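Local coordinates for uncharacterized protein (Bacillus subtilis, PDB 5DQV) that hydrolyses nucleotides as a metal-dependent pyrophosphohydrolase of the HD-domain family, at the interface of chains A and B. Numbering follows the deposited sequence. Chains: chain A/B, Uncharacterized protein.

The interface of chains A and B. Residues chain A 144, 154, 195, 199; chain B 137-138, 140-141.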
ATOM      1  N   PHE A 144      -1.470  -2.915  -1.305  1.00 23.71           N
ATOM      2  CA  PHE A 144      -1.733  -2.171  -0.092  1.00 24.59           C
ATOM      3  C   PHE A 144      -2.851  -1.147  -0.282  1.00 27.46           C
ATOM      4  O   PHE A 144      -3.675  -0.946   0.620  1.00 28.36           O
ATOM      5  CB  PHE A 144      -0.450  -1.566   0.453  1.00 24.32           C
ATOM      6  CG  PHE A 144       0.500  -2.600   1.028  1.00 23.63           C
ATOM      7  CD1 PHE A 144       0.107  -3.403   2.101  1.00 26.21           C
ATOM      8  CD2 PHE A 144       1.734  -2.786   0.497  1.00 22.93           C
ATOM      9  CE1 PHE A 144       0.954  -4.406   2.599  1.00 23.05           C
ATOM     10  CE2 PHE A 144       2.615  -3.786   1.027  1.00 25.21           C
ATOM     11  CZ  PHE A 144       2.224  -4.555   2.068  1.00 24.55           C
ATOM     12  N   LEU A 154      -2.846  -4.971   6.943  1.00 34.24           N
ATOM     13  CA  LEU A 154      -1.507  -5.180   6.364  1.00 32.04           C
ATOM     14  C   LEU A 154      -1.091  -6.656   6.342  1.00 29.89           C
ATOM     15  O   LEU A 154      -0.494  -7.183   5.367  1.00 28.44           O
ATOM     16  CB  LEU A 154      -0.531  -4.418   7.247  1.00 33.01           C
ATOM     17  CG  LEU A 154       0.615  -3.708   6.587  1.00 36.12           C
ATOM     18  CD1 LEU A 154       1.013  -2.434   7.463  1.00 35.82           C
ATOM     19  CD2 LEU A 154       1.740  -4.702   6.347  1.00 37.22           C
ATOM     20  N   TYR A 195      10.984  -7.240  -0.848  1.00 22.46           N
ATOM     21  CA  TYR A 195      10.036  -6.431  -0.059  1.00 22.30           C
ATOM     22  C   TYR A 195       9.477  -7.269   1.110  1.00 21.70           C
ATOM     23  O   TYR A 195       9.480  -6.849   2.268  1.00 21.95           O
ATOM     24  CB  TYR A 195       8.912  -5.875  -0.950  1.00 22.01           C
ATOM     25  CG  TYR A 195       7.990  -5.023  -0.139  1.00 24.45           C
ATOM     26  CD1 TYR A 195       6.958  -5.614   0.565  1.00 27.17           C
ATOM     27  CD2 TYR A 195       8.200  -3.672   0.015  1.00 26.16           C
ATOM     28  CE1 TYR A 195       6.128  -4.867   1.353  1.00 25.99           C
ATOM     29  CE2 TYR A 195       7.376  -2.914   0.829  1.00 29.20           C
ATOM     30  CZ  TYR A 195       6.339  -3.562   1.502  1.00 27.34           C
ATOM     31  OH  TYR A 195       5.469  -2.906   2.345  1.00 30.08           O
ATOM     32  N   LEU A 199       9.838  -6.821   5.177  1.00 23.09           N
ATOM     33  CA  LEU A 199       8.727  -6.869   6.154  1.00 23.96           C
ATOM     34  C   LEU A 199       9.018  -7.896   7.235  1.00 24.50           C
ATOM     35  O   LEU A 199       8.772  -7.638   8.432  1.00 25.67           O
ATOM     36  CB  LEU A 199       7.357  -7.199   5.524  1.00 23.60           C
ATOM     37  CG  LEU A 199       6.574  -6.140   4.786  1.00 24.74           C
ATOM     38  CD1 LEU A 199       5.280  -6.737   4.274  1.00 21.39           C
ATOM     39  CD2 LEU A 199       6.330  -4.931   5.714  1.00 21.53           C
TER
ATOM     40  N   ALA B 137       9.780  -0.535   4.718  1.00 23.68           N
ATOM     41  CA  ALA B 137       8.812  -1.372   4.063  1.00 23.57           C
ATOM     42  C   ALA B 137       7.466  -1.241   4.733  1.00 21.79           C
ATOM     43  O   ALA B 137       6.431  -1.179   4.042  1.00 22.05           O
ATOM     44  CB  ALA B 137       9.311  -2.851   4.063  1.00 21.90           C
ATOM     45  N   VAL B 138       7.436  -1.139   6.058  1.00 23.26           N
ATOM     46  CA  VAL B 138       6.154  -0.994   6.752  0.50 23.91           C
ATOM     47  C   VAL B 138       5.563   0.392   6.452  1.00 24.21           C
ATOM     48  O   VAL B 138       4.363   0.522   6.147  1.00 24.35           O
ATOM     49  CB  VAL B 138       6.252  -1.267   8.278  0.50 24.80           C
ATOM     50  CG1 VAL B 138       7.135  -0.245   8.967  0.50 29.30           C
ATOM     51  CG2 VAL B 138       4.851  -1.255   8.897  0.50 25.28           C
ATOM     52  N   ILE B 140       5.973   2.234   3.791  1.00 26.62           N
ATOM     53  CA  ILE B 140       5.490   2.240   2.399  1.00 25.44           C
ATOM     54  C   ILE B 140       4.094   1.586   2.333  1.00 24.62           C
ATOM     55  O   ILE B 140       3.153   2.119   1.758  1.00 24.33           O
ATOM     56  CB  ILE B 140       6.459   1.489   1.518  1.00 24.57           C
ATOM     57  CG1 ILE B 140       7.731   2.279   1.288  1.00 27.65           C
ATOM     58  CG2 ILE B 140       5.784   1.050   0.176  1.00 25.30           C
ATOM     59  CD1 ILE B 140       8.954   1.333   0.954  1.00 27.50           C
ATOM     60  N   ALA B 141       3.963   0.433   2.965  1.00 24.13           N
ATOM     61  CA  ALA B 141       2.671  -0.248   3.029  1.00 24.34           C
ATOM     62  C   ALA B 141       1.584   0.667   3.588  1.00 25.49           C
ATOM     63  O   ALA B 141       0.517   0.801   3.002  1.00 25.97           O
ATOM     64  CB  ALA B 141       2.776  -1.521   3.858  1.00 23.35           C
TER
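The methyl of B:Ala141 sits squarely over one face of the A:Phe144 ring, its CB 3.4 Å above the ring centroid, a CH-pi contact nearly equidistant from every ring carbon. The same CB touches the phenol oxygen OH of A:Tyr195 at 3.4 Å, and A:Leu154 approaches it with its branch point, CG standing 4.1 Å from the B:Ala141 CB. One small side chain is thus enclosed by an aromatic face, a hydroxyl and a leucine fork. Replacing A:Phe144 with an alanine would probably leave the B:Ala141 methyl without the flat surface it rests on and open a gap between helix 136-150 of chain A and helix 136-149 of chain B. A turn earlier on the chain B helix, the A:Tyr195 hydroxyl donates a hydrogen bond to the backbone carbonyl of B:Ala137, with 2.6 Å between OH and O. The donor arrives from above the carbonyl plane, 42° out of it, at a C=O...donor angle of 129°. A chi1 of -178°, which turns the ring away from the backbone N, carries the hydroxyl to this carbonyl. The B:Ala137 methyl lies over one face of the tyrosine ring, displaced toward its hydroxyl end, with CB 3.8 Å from CE2. One turn along the same chain A helix, A:Leu199 places its CD2 methyl 4.0 Å from the B:Val138 N. Helix 136-149 of chain B therefore packs by its alanine-rich side between helices 136-150 and 179-202 of chain A, with A:Leu154 contributed by a loop; two-fold symmetry repeats the patch, consistent with a dimer, although the structure alone does not show that the pair forms in solution.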